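Local structure of GH127 beta-L-arabinofuranoside (Geobacillus stearothermophilus, 4QK0) at residues His265-Arg268 against Ala269-Tyr273; Arg161-Leu164 against Asp165-Lys169; Tyr26-Val29 against Val30-Glu33; Tyr429-Ser433 against Asp434-Val438; Arg544-Ala547 against Gly548-Ala551. The protein probably hydrolyses beta-L-arabinofuranosides, releasing L-arabinose units as a member of glycoside hydrolase family 127. All coordinates share one frame; numbering follows the deposited sequence.

Contact 1. Residues His265-Arg268 against Ala269-Tyr273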
# COMPACT_ATOMS: atom_id res chain seq x y z
N HIS A 265 -0.93 -1.58 -17.70
CA HIS A 265 -2.32 -1.94 -17.42
C HIS A 265 -2.58 -3.38 -17.85
O HIS A 265 -2.29 -3.74 -19.00
CB HIS A 265 -3.21 -0.96 -18.21
CG HIS A 265 -4.64 -1.04 -17.86
ND1 HIS A 265 -5.49 -1.98 -18.39
CD2 HIS A 265 -5.39 -0.30 -17.00
CE1 HIS A 265 -6.69 -1.83 -17.86
NE2 HIS A 265 -6.65 -0.82 -17.01
N ALA A 266 -3.16 -4.18 -16.96
CA ALA A 266 -3.23 -5.58 -17.15
C ALA A 266 -4.20 -6.02 -18.23
O ALA A 266 -3.87 -6.94 -18.97
CB ALA A 266 -3.54 -6.31 -15.88
N VAL A 267 -5.39 -5.41 -18.31
CA VAL A 267 -6.35 -5.80 -19.33
C VAL A 267 -5.81 -5.44 -20.72
O VAL A 267 -5.87 -6.24 -21.64
CB VAL A 267 -7.71 -5.12 -19.14
CG1 VAL A 267 -8.69 -5.66 -20.14
CG2 VAL A 267 -8.27 -5.37 -17.72
N ARG A 268 -5.28 -4.25 -20.85
CA ARG A 268 -4.66 -3.80 -22.07
C ARG A 268 -3.60 -4.82 -22.51
O ARG A 268 -3.58 -5.27 -23.68
CB ARG A 268 -3.99 -2.45 -21.89
CG ARG A 268 -4.94 -1.28 -21.94
CD ARG A 268 -4.21 0.06 -21.73
NE ARG A 268 -5.07 1.22 -21.94
CZ ARG A 268 -6.03 1.61 -21.10
NH1 ARG A 268 -6.25 0.96 -19.99
NH2 ARG A 268 -6.80 2.63 -21.43
N ALA A 269 -2.75 -5.23 -21.59
CA ALA A 269 -1.67 -6.14 -21.93
C ALA A 269 -2.22 -7.47 -22.43
O ALA A 269 -1.69 -8.03 -23.40
CB ALA A 269 -0.75 -6.37 -20.73
N LEU A 270 -3.18 -8.02 -21.71
CA LEU A 270 -3.62 -9.34 -22.02
C LEU A 270 -4.45 -9.36 -23.32
O LEU A 270 -4.40 -10.34 -24.03
CB LEU A 270 -4.43 -9.91 -20.88
CG LEU A 270 -3.66 -10.15 -19.57
CD1 LEU A 270 -4.63 -10.62 -18.52
CD2 LEU A 270 -2.57 -11.15 -19.66
N TYR A 271 -5.18 -8.29 -23.62
CA TYR A 271 -5.83 -8.18 -24.91
C TYR A 271 -4.79 -8.14 -26.05
O TYR A 271 -4.98 -8.71 -27.11
CB TYR A 271 -6.71 -6.94 -24.99
CG TYR A 271 -8.04 -7.01 -24.32
CD1 TYR A 271 -8.45 -8.10 -23.58
CD2 TYR A 271 -8.95 -5.94 -24.46
CE1 TYR A 271 -9.71 -8.15 -22.96
CE2 TYR A 271 -10.19 -5.98 -23.81
CZ TYR A 271 -10.57 -7.08 -23.06
OH TYR A 271 -11.81 -7.13 -22.43
N MSE A 272 -3.68 -7.46 -25.81
CA MSE A 272 -2.62 -7.38 -26.78
C MSE A 272 -2.01 -8.74 -26.96
O MSE A 272 -1.83 -9.19 -28.09
CB MSE A 272 -1.53 -6.40 -26.41
CG MSE A 272 -0.51 -6.18 -27.55
SE MSE A 272 0.87 -4.92 -27.00
CE MSE A 272 1.66 -6.13 -25.68
N TYR A 273 -1.74 -9.44 -25.88
CA TYR A 273 -1.15 -10.75 -26.00
C TYR A 273 -2.06 -11.68 -26.71
O TYR A 273 -1.62 -12.62 -27.39
CB TYR A 273 -0.75 -11.34 -24.65
CG TYR A 273 0.13 -10.44 -23.76
CD1 TYR A 273 0.96 -9.47 -24.29
CD2 TYR A 273 0.09 -10.58 -22.38
CE1 TYR A 273 1.76 -8.68 -23.47
CE2 TYR A 273 0.89 -9.80 -21.56
CZ TYR A 273 1.71 -8.84 -22.10
OH TYR A 273 2.47 -8.09 -21.25

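Contact 2. Residues Arg161-Leu164 against Asp165-Lys169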
# COMPACT_ATOMS: atom_id res chain seq x y z
N ARG A 161 -26.88 -11.37 -40.63
CA ARG A 161 -25.68 -10.74 -41.11
C ARG A 161 -25.68 -9.23 -41.01
O ARG A 161 -24.66 -8.58 -41.29
CB ARG A 161 -25.65 -10.94 -42.66
CG ARG A 161 -24.76 -11.99 -43.27
CD ARG A 161 -24.33 -11.61 -44.68
NE ARG A 161 -22.98 -12.15 -44.87
CZ ARG A 161 -21.86 -11.49 -44.60
NH1 ARG A 161 -21.90 -10.24 -44.19
NH2 ARG A 161 -20.68 -12.09 -44.75
N ARG A 162 -26.83 -8.65 -40.76
CA ARG A 162 -26.96 -7.20 -40.74
C ARG A 162 -25.85 -6.51 -39.89
O ARG A 162 -25.19 -5.57 -40.34
CB ARG A 162 -28.35 -6.87 -40.22
CG ARG A 162 -28.66 -5.40 -40.11
CD ARG A 162 -28.97 -4.78 -41.45
NE ARG A 162 -29.27 -3.38 -41.18
CZ ARG A 162 -28.55 -2.32 -41.57
NH1 ARG A 162 -27.48 -2.45 -42.33
NH2 ARG A 162 -28.94 -1.11 -41.21
N PHE A 163 -25.63 -7.01 -38.68
CA PHE A 163 -24.69 -6.35 -37.75
C PHE A 163 -23.29 -6.56 -38.31
O PHE A 163 -22.48 -5.64 -38.41
CB PHE A 163 -24.90 -6.94 -36.35
CG PHE A 163 -24.17 -6.21 -35.20
CD1 PHE A 163 -23.52 -4.99 -35.38
CD2 PHE A 163 -24.20 -6.77 -33.91
CE1 PHE A 163 -22.89 -4.37 -34.29
CE2 PHE A 163 -23.57 -6.16 -32.86
CZ PHE A 163 -22.92 -4.95 -33.04
N LEU A 164 -23.04 -7.77 -38.76
CA LEU A 164 -21.77 -8.06 -39.44
C LEU A 164 -21.48 -7.15 -40.63
O LEU A 164 -20.35 -6.67 -40.77
CB LEU A 164 -21.74 -9.52 -39.89
CG LEU A 164 -20.39 -10.01 -40.43
CD1 LEU A 164 -19.38 -9.94 -39.30
CD2 LEU A 164 -20.52 -11.43 -40.93
N ASP A 165 -22.51 -6.86 -41.44
CA ASP A 165 -22.35 -5.96 -42.58
C ASP A 165 -21.99 -4.56 -42.16
O ASP A 165 -21.11 -3.94 -42.72
CB ASP A 165 -23.62 -5.95 -43.44
CG ASP A 165 -23.80 -7.26 -44.24
OD1 ASP A 165 -22.78 -7.90 -44.57
OD2 ASP A 165 -24.96 -7.67 -44.51
N ILE A 166 -22.69 -4.05 -41.18
CA ILE A 166 -22.40 -2.73 -40.60
C ILE A 166 -20.94 -2.67 -40.13
O ILE A 166 -20.23 -1.71 -40.45
CB ILE A 166 -23.37 -2.48 -39.41
CG1 ILE A 166 -24.79 -2.26 -39.95
CG2 ILE A 166 -22.90 -1.33 -38.54
CD1 ILE A 166 -25.89 -2.40 -38.88
N MSE A 167 -20.52 -3.67 -39.36
CA MSE A 167 -19.20 -3.64 -38.78
C MSE A 167 -18.09 -3.84 -39.81
O MSE A 167 -16.98 -3.33 -39.61
CB MSE A 167 -19.13 -4.61 -37.61
CG MSE A 167 -20.07 -4.18 -36.45
SE MSE A 167 -19.96 -2.26 -36.03
CE MSE A 167 -18.04 -2.18 -35.72
N CYS A 168 -18.36 -4.56 -40.91
CA CYS A 168 -17.37 -4.67 -42.00
C CYS A 168 -17.18 -3.36 -42.67
O CYS A 168 -16.06 -3.05 -43.11
CB CYS A 168 -17.80 -5.71 -43.05
SG CYS A 168 -17.58 -7.42 -42.54
N LYS A 169 -18.24 -2.55 -42.77
CA LYS A 169 -18.08 -1.21 -43.34
C LYS A 169 -17.16 -0.37 -42.47
O LYS A 169 -16.29 0.33 -42.97
CB LYS A 169 -19.42 -0.48 -43.50
CG LYS A 169 -20.16 -0.80 -44.78
CD LYS A 169 -21.61 -0.28 -44.82
CE LYS A 169 -21.71 1.03 -45.55
NZ LYS A 169 -20.98 2.14 -44.89

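Contact 3. Residues Tyr26-Val29 against Val30-Glu33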
# COMPACT_ATOMS: atom_id res chain seq x y z
N TYR A 26 -24.81 -20.72 -13.46
CA TYR A 26 -24.28 -19.37 -13.76
C TYR A 26 -24.88 -18.78 -15.02
O TYR A 26 -25.19 -17.57 -15.10
CB TYR A 26 -22.75 -19.40 -13.89
CG TYR A 26 -21.99 -19.34 -12.56
CD1 TYR A 26 -21.94 -18.17 -11.83
CD2 TYR A 26 -21.28 -20.42 -12.09
CE1 TYR A 26 -21.26 -18.08 -10.63
CE2 TYR A 26 -20.56 -20.33 -10.90
CZ TYR A 26 -20.58 -19.12 -10.17
OH TYR A 26 -19.92 -19.02 -9.00
N ILE A 27 -25.06 -19.62 -16.02
CA ILE A 27 -25.71 -19.17 -17.26
C ILE A 27 -27.13 -18.72 -17.01
O ILE A 27 -27.55 -17.70 -17.51
CB ILE A 27 -25.65 -20.26 -18.35
CG1 ILE A 27 -24.19 -20.46 -18.72
CG2 ILE A 27 -26.45 -19.85 -19.58
CD1 ILE A 27 -23.97 -21.22 -19.99
N ASP A 28 -27.85 -19.47 -16.21
CA ASP A 28 -29.21 -19.08 -15.84
C ASP A 28 -29.24 -17.76 -15.13
O ASP A 28 -30.14 -16.94 -15.39
CB ASP A 28 -29.88 -20.16 -14.97
CG ASP A 28 -30.15 -21.47 -15.77
OD1 ASP A 28 -30.19 -21.41 -17.03
OD2 ASP A 28 -30.34 -22.56 -15.15
N VAL A 29 -28.28 -17.55 -14.24
CA VAL A 29 -28.17 -16.25 -13.56
C VAL A 29 -27.88 -15.15 -14.55
O VAL A 29 -28.47 -14.05 -14.48
CB VAL A 29 -27.09 -16.29 -12.46
CG1 VAL A 29 -26.71 -14.90 -12.03
CG2 VAL A 29 -27.61 -17.08 -11.26
N VAL A 30 -26.95 -15.38 -15.47
CA VAL A 30 -26.68 -14.33 -16.47
C VAL A 30 -27.91 -14.03 -17.32
O VAL A 30 -28.19 -12.86 -17.64
CB VAL A 30 -25.50 -14.77 -17.40
CG1 VAL A 30 -25.39 -13.87 -18.62
CG2 VAL A 30 -24.20 -14.72 -16.66
N ARG A 31 -28.65 -15.08 -17.69
CA ARG A 31 -29.81 -14.94 -18.57
C ARG A 31 -30.97 -14.25 -17.89
O ARG A 31 -31.61 -13.38 -18.50
CB ARG A 31 -30.27 -16.32 -19.09
CG ARG A 31 -31.50 -16.24 -20.05
CD ARG A 31 -31.91 -17.61 -20.55
NE ARG A 31 -31.04 -17.92 -21.68
CZ ARG A 31 -30.13 -18.87 -21.74
NH1 ARG A 31 -29.97 -19.71 -20.74
NH2 ARG A 31 -29.41 -18.98 -22.84
N HIS A 32 -31.25 -14.61 -16.64
CA HIS A 32 -32.45 -14.09 -15.98
C HIS A 32 -32.22 -12.85 -15.14
O HIS A 32 -33.11 -12.05 -15.04
CB HIS A 32 -33.12 -15.18 -15.17
CG HIS A 32 -33.58 -16.31 -16.02
ND1 HIS A 32 -33.20 -17.62 -15.80
CD2 HIS A 32 -34.33 -16.32 -17.16
CE1 HIS A 32 -33.72 -18.39 -16.74
NE2 HIS A 32 -34.41 -17.63 -17.58
N GLU A 33 -31.02 -12.66 -14.59
CA GLU A 33 -30.72 -11.50 -13.76
C GLU A 33 -29.78 -10.50 -14.42
O GLU A 33 -30.11 -9.33 -14.56
CB GLU A 33 -30.13 -11.97 -12.42
CG GLU A 33 -29.56 -10.85 -11.56
CD GLU A 33 -30.62 -9.83 -11.14
OE1 GLU A 33 -30.33 -8.60 -11.16
OE2 GLU A 33 -31.74 -10.28 -10.77

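Contact 4. Residues Tyr429-Ser433 against Asp434-Val438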
# COMPACT_ATOMS: atom_id res chain seq x y z
N TYR A 429 -14.09 -27.69 -25.46
CA TYR A 429 -13.54 -28.62 -26.50
C TYR A 429 -12.85 -27.84 -27.58
O TYR A 429 -13.16 -26.68 -27.80
CB TYR A 429 -14.66 -29.46 -27.16
CG TYR A 429 -15.52 -30.29 -26.19
CD1 TYR A 429 -15.09 -31.50 -25.68
CD2 TYR A 429 -16.77 -29.84 -25.82
CE1 TYR A 429 -15.87 -32.23 -24.80
CE2 TYR A 429 -17.56 -30.58 -24.96
CZ TYR A 429 -17.11 -31.76 -24.44
OH TYR A 429 -17.93 -32.47 -23.56
N LEU A 430 -11.88 -28.45 -28.23
CA LEU A 430 -11.33 -27.91 -29.47
C LEU A 430 -11.21 -29.04 -30.52
O LEU A 430 -10.50 -30.03 -30.31
CB LEU A 430 -9.96 -27.28 -29.24
CG LEU A 430 -9.29 -26.75 -30.50
CD1 LEU A 430 -9.99 -25.51 -31.06
CD2 LEU A 430 -7.82 -26.46 -30.23
N GLN A 431 -11.89 -28.85 -31.65
CA GLN A 431 -11.82 -29.75 -32.79
C GLN A 431 -10.71 -29.29 -33.69
O GLN A 431 -10.71 -28.19 -34.19
CB GLN A 431 -13.12 -29.79 -33.60
CG GLN A 431 -13.08 -30.74 -34.80
CD GLN A 431 -12.98 -32.15 -34.33
OE1 GLN A 431 -13.94 -32.69 -33.77
NE2 GLN A 431 -11.79 -32.75 -34.48
N THR A 432 -9.74 -30.16 -33.88
CA THR A 432 -8.67 -29.97 -34.83
C THR A 432 -8.74 -31.12 -35.87
O THR A 432 -9.54 -32.05 -35.70
CB THR A 432 -7.41 -29.92 -33.98
OG1 THR A 432 -7.04 -28.55 -33.86
CG2 THR A 432 -6.30 -30.69 -34.51
N SER A 433 -7.98 -31.05 -36.97
CA SER A 433 -7.98 -32.17 -37.94
C SER A 433 -7.15 -33.33 -37.39
O SER A 433 -7.41 -34.48 -37.67
CB SER A 433 -7.45 -31.73 -39.30
OG SER A 433 -6.06 -31.44 -39.23
N ASP A 434 -6.16 -33.00 -36.58
CA ASP A 434 -5.40 -33.97 -35.80
C ASP A 434 -6.14 -34.70 -34.65
O ASP A 434 -5.74 -35.81 -34.32
CB ASP A 434 -4.18 -33.30 -35.15
CG ASP A 434 -3.10 -32.86 -36.17
OD1 ASP A 434 -3.30 -33.01 -37.41
OD2 ASP A 434 -2.04 -32.38 -35.67
N ALA A 435 -7.17 -34.09 -34.04
CA ALA A 435 -7.73 -34.60 -32.78
C ALA A 435 -8.95 -33.84 -32.28
O ALA A 435 -9.16 -32.68 -32.65
CB ALA A 435 -6.65 -34.57 -31.72
N LEU A 436 -9.77 -34.48 -31.47
CA LEU A 436 -10.75 -33.75 -30.63
C LEU A 436 -10.15 -33.63 -29.20
O LEU A 436 -9.81 -34.64 -28.55
CB LEU A 436 -12.08 -34.47 -30.62
CG LEU A 436 -13.34 -33.76 -30.10
CD1 LEU A 436 -13.65 -34.16 -28.70
CD2 LEU A 436 -13.31 -32.25 -30.20
N PHE A 437 -9.93 -32.38 -28.77
CA PHE A 437 -9.31 -32.06 -27.45
C PHE A 437 -10.39 -31.70 -26.43
O PHE A 437 -11.31 -30.97 -26.76
CB PHE A 437 -8.33 -30.89 -27.54
CG PHE A 437 -7.10 -31.22 -28.32
CD1 PHE A 437 -6.07 -31.87 -27.73
CD2 PHE A 437 -7.03 -30.93 -29.67
CE1 PHE A 437 -4.95 -32.21 -28.45
CE2 PHE A 437 -5.90 -31.24 -30.41
CZ PHE A 437 -4.86 -31.90 -29.80
N VAL A 438 -10.29 -32.30 -25.24
CA VAL A 438 -11.11 -31.94 -24.08
C VAL A 438 -10.24 -31.08 -23.14
O VAL A 438 -9.26 -31.59 -22.56
CB VAL A 438 -11.63 -33.17 -23.36
CG1 VAL A 438 -12.63 -32.78 -22.28
CG2 VAL A 438 -12.34 -34.08 -24.36

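Contact 5. Residues Arg544-Ala547 against Gly548-Ala551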
# COMPACT_ATOMS: atom_id res chain seq x y z
N ARG A 544 7.54 -12.67 -1.76
CA ARG A 544 7.75 -12.18 -0.44
C ARG A 544 6.47 -12.11 0.39
O ARG A 544 6.51 -12.46 1.54
CB ARG A 544 8.48 -10.83 -0.53
CG ARG A 544 9.87 -11.23 -1.03
CD ARG A 544 10.95 -10.30 -1.51
NE ARG A 544 11.88 -11.15 -2.24
CZ ARG A 544 13.09 -10.83 -2.65
NH1 ARG A 544 13.66 -9.70 -2.34
NH2 ARG A 544 13.78 -11.72 -3.32
N ALA A 545 5.36 -11.76 -0.23
CA ALA A 545 4.10 -11.67 0.47
C ALA A 545 3.69 -12.98 1.09
O ALA A 545 2.94 -12.96 2.00
CB ALA A 545 3.02 -11.19 -0.48
N ASN A 546 4.19 -14.11 0.60
CA ASN A 546 3.72 -15.42 1.05
C ASN A 546 4.71 -16.25 1.81
O ASN A 546 4.46 -17.42 2.11
CB ASN A 546 3.11 -16.16 -0.11
CG ASN A 546 1.94 -15.40 -0.71
OD1 ASN A 546 1.15 -14.75 0.02
ND2 ASN A 546 1.79 -15.45 -2.03
N ALA A 547 5.83 -15.62 2.18
CA ALA A 547 6.83 -16.22 3.06
C ALA A 547 6.13 -16.63 4.33
O ALA A 547 5.38 -15.85 4.88
CB ALA A 547 7.89 -15.20 3.39
N GLY A 548 6.30 -17.89 4.73
CA GLY A 548 5.63 -18.43 5.90
C GLY A 548 4.14 -18.69 5.80
O GLY A 548 3.47 -18.87 6.82
N LYS A 549 3.60 -18.65 4.58
CA LYS A 549 2.17 -18.81 4.39
C LYS A 549 1.86 -19.93 3.46
O LYS A 549 2.70 -20.33 2.70
CB LYS A 549 1.53 -17.57 3.87
CG LYS A 549 1.75 -16.36 4.74
CD LYS A 549 0.84 -15.27 4.17
CE LYS A 549 1.21 -13.87 4.62
NZ LYS A 549 0.72 -13.66 5.99
N VAL A 550 0.62 -20.42 3.53
CA VAL A 550 0.17 -21.58 2.78
C VAL A 550 -1.27 -21.33 2.35
O VAL A 550 -1.99 -20.59 3.02
CB VAL A 550 0.30 -22.83 3.64
CG1 VAL A 550 -0.70 -22.82 4.77
CG2 VAL A 550 0.11 -24.09 2.84
N ALA A 551 -1.64 -21.86 1.19
CA ALA A 551 -2.99 -21.73 0.65
C ALA A 551 -3.53 -23.10 0.53
O ALA A 551 -2.82 -24.06 0.22
CB ALA A 551 -3.01 -21.03 -0.69
O HOH W 1 4.22 -19.63 0.42

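Contact 1. Residues His265-Arg268 against Ala269-Tyr273
Val267 reaches along the helix to Tyr271, one turn further on, and sets its CG1 methyl over one face of the phenol ring. CG1 lies 3.9 Å from the centroid of the Tyr271 ring and 15° off the ring normal, a CH-pi contact offset toward the CZ end; the two side chains run side by side in the same direction. Val267 can do this because CG1 stands anti to its backbone N (chi1 -174°). With an alanine in place of Tyr271, the Val267 methyl would probably lose its aromatic cover and a gap would be likely to open toward Ala339 and Asn416. Tyr271 N also donates a nearly straight hydrogen bond of 2.9 Å to Val267 O. Similar helical bonds run from Ala269 N to His265 O and from Leu270 N to Ala266 O, both 3.0 Å, and from Met272 N to Arg268 O.

His265 precedes the helix as its N-cap: ND1 accepts a weak but straight bond of 3.4 Å from Arg268 N. NH1 of Arg268 lies 3.2 Å above the plane of the His265 ring, over its centre. The far ends of both side chains are held elsewhere, His265 NE2 by Glu317 and Arg268 NE by the carbonyl of Gly190.

This is the buried start of helix 266-283 in the catalytic domain. Leu270 and Tyr271 pack on Ala339 of helix 334-350, where Val267 meets Cys335, while Tyr271 also touches Asn416 and Arg419 of helix 413-422 and Tyr273 leans on helix 286-302.

Contact 2. Residues Arg161-Leu164 against Asp165-Lys169
Arg161 reaches forward to Asp165, four residues on, its NH1 forming a salt bridge to OD1 of Asp165 whose exact length, modelled unusually short, is doubtful. The carboxylate oxygen sits at the guanidinium edge and the two planes are only 12° apart, although the side chains cross at about a right angle. Arg161 gets there through a chain bent at chi3, whereas Asp165 turns its CG beside its own backbone N (chi1 -72°).

Arg162 lays its guanidinium against Ile166: the CD1 methyl stands 3.7 Å above the guanidinium plane of Arg162, over its centre. A bend at chi2 (77°) brings the group round, and NE is paired with Glu107. These i to i+4 pairings belong to the N-terminal part of helix 162-177 in the catalytic domain, whose backbone bonds include Asp165 N to Arg161 O at 2.8 Å and Met167 N to Phe163 O at 2.9 Å. An acidic Asp165 in the first turns of the helix is consistent with a favourable helix dipole.

On the inner side, Phe163 and Met167, a selenomethionine, lie side by side. Met167 CG comes within 3.6 Å of Phe163 CE1, and SE makes an oblique Met-aromatic contact 5.2 Å from the centroid of the Phe163 ring. Both residues pack on Ala151 of helix 140-158, and Leu164 and Cys168 on Leu201 of helix 194-205.

Contact 3. Residues Tyr26-Val29 against Val30-Glu33
Ile27 and Arg31 meet in a van der Waals contact, the CG2 methyl of Ile27 packing 3.7 Å from NH1 of Arg31 and approaching the guanidinium obliquely. CG2 of Val30 packs 3.4 Å from the carbonyl oxygen of Tyr26. Further along the helix, CG of Arg31 lies over one face of the His32 ring, 3.9 Å above the ring plane of His32 and offset toward the rim.

Backbone bonds follow the regular i to i+4 pattern, Val30 N to Tyr26 O and Arg31 N to Ile27 O both at 2.8 Å, with His32 N to Asp28 O and Glu33 N to Val29 O slightly longer. They belong to helix 22-42, near the start of the chain and within the catalytic domain, and the helix widens into a pi-type turn at 30-33. Tyr26, Ile27 and Val30 face helix 413-422, all three touching Ile421, and Tyr26 also meets Phe22 edge-to-face.

Charge plays a looser part. Asp28 OD1 stands 4.1 Å from Arg31 NH1, beyond a salt bridge, close to the guanidinium plane but with the carboxylate turned 57° against it. The attraction is therefore probably modest. Arg31 instead commits NH2 to the carbonyl of Leu89 and the hydroxyl of Thr92. Its chain leaves the helix with CG anti to the backbone N (chi1 -180°), then bends at chi3 (-83°), which carries the guanidinium past Ile27. The other oxygen of Asp28, OD2, has a long, weak ion pair with Lys24.

Contact 4. Residues Tyr429-Ser433 against Asp434-Val438
Strands 429-431 and 436-438 run antiparallel, the axes of these short segments coming within 4.8 Å and their directions differing by 167°, with Leu430 and Phe437 forming the hydrogen-bonded pair: Phe437 N to Leu430 O is 2.9 Å and Leu430 N to Phe437 O 3.0 Å. Toward the turn, Thr432 N adds a bond to Ala435 O.

On one face, Tyr429 and Val438 lie side by side; Val438 CG2 meets the edge of the phenol ring 4.0 Å from Tyr429 CD1. Next to them Gln431 crosses Leu436 at about a right angle, with OE1 of Gln431 3.7 Å from CD2 of Leu436. This is a beta hairpin whose strand 436-438 continues the sheet by pairing in parallel with strand 479-486.

Gln431 bends at chi2 (66°) and turns its amide toward the turn, to the carbonyl of the next residue. NE2 donates a 2.7 Å bond to the carbonyl oxygen of Thr432, within the carbonyl plane and on a lone pair, while OE1 is bonded to Thr448. A leucine in place of Gln431 would probably leave Thr432 O without this donor and Thr448 without this partner.

Near the turn, Thr432 CB sits at the ring edge of Phe437, 4.1 Å from CE2, and Thr432 CG2 reaches 3.4 Å from Asp434 CB. On the face that Leu430 and Phe437 share, Met352 packs against both.

Contact 5. Residues Arg544-Ala547 against Gly548-Ala551
Lys549 lays its aliphatic chain back over the turn it closes and the end of the 3-10 segment, with Lys549 CE 3.3 Å from Ala545 O. Its CB likewise packs close, Lys549 CB lying 3.4 Å from Asn546 O. CG stands beside the backbone N of Lys549 (chi1 -57°), and the methylenes then run on past Asn546, whose side chain they cross at about a right angle. Asn546 itself is directed elsewhere, with OD1 bonded to Asn327.

The backbone between them is a type II beta turn from Asn546 to Lys549, closed by Lys549 N donating to Asn546 O at 2.9 Å. The donor sits well above the carbonyl plane, 47° out of it. Gly548 occupies the third position of the turn with a positive phi of 72°; a CB there would fall 2.8 Å from Ala547 O, a clash that glycine avoids. A water spans the mouth of the turn and donates to Asn546 O and to Lys549 O, both at 2.8 Å. Lys549 O also takes a bond from Lys538.

The turn leads from a short 3-10 segment into strand 549-554 of the C-terminal domain. Gly548 and Val550 pair through their backbones with Glu647 and Val645 of strand 641-647. Just before the turn, Arg544 reaches the second subunit, where it makes a salt bridge to Glu640 and a cation-pi contact with Trp388 of that chain.

Asn546 O is thus gripped twice, by an amide and by a water. Main-chain atoms and solvent, with glycine's freedom at one position, carry this turn, and the lysine contributes methylenes rather than its charge.

In the fold
Contacts 1, 2 and 3 are short pieces of helix in the catalytic domain. Contact 1 is fully buried, its centre about 11 Å from the centre of the chain, and relies on a ring face and an N-cap; contacts 2 and 3 are partly buried, apolar toward the interior and charged outside. Contacts 1 and 3 both face helix 413-422, although their nearest atoms stay about 16 Å apart. Contact 4 replaces the helix with a hairpin held by backbone bonds, with a glutamine amide bonding back into the turn. Contact 5, at the surface beside the second subunit, depends on water and a type II turn with glycine at its third position; its centre is about 51 Å from that of contact 2, across the chain centre.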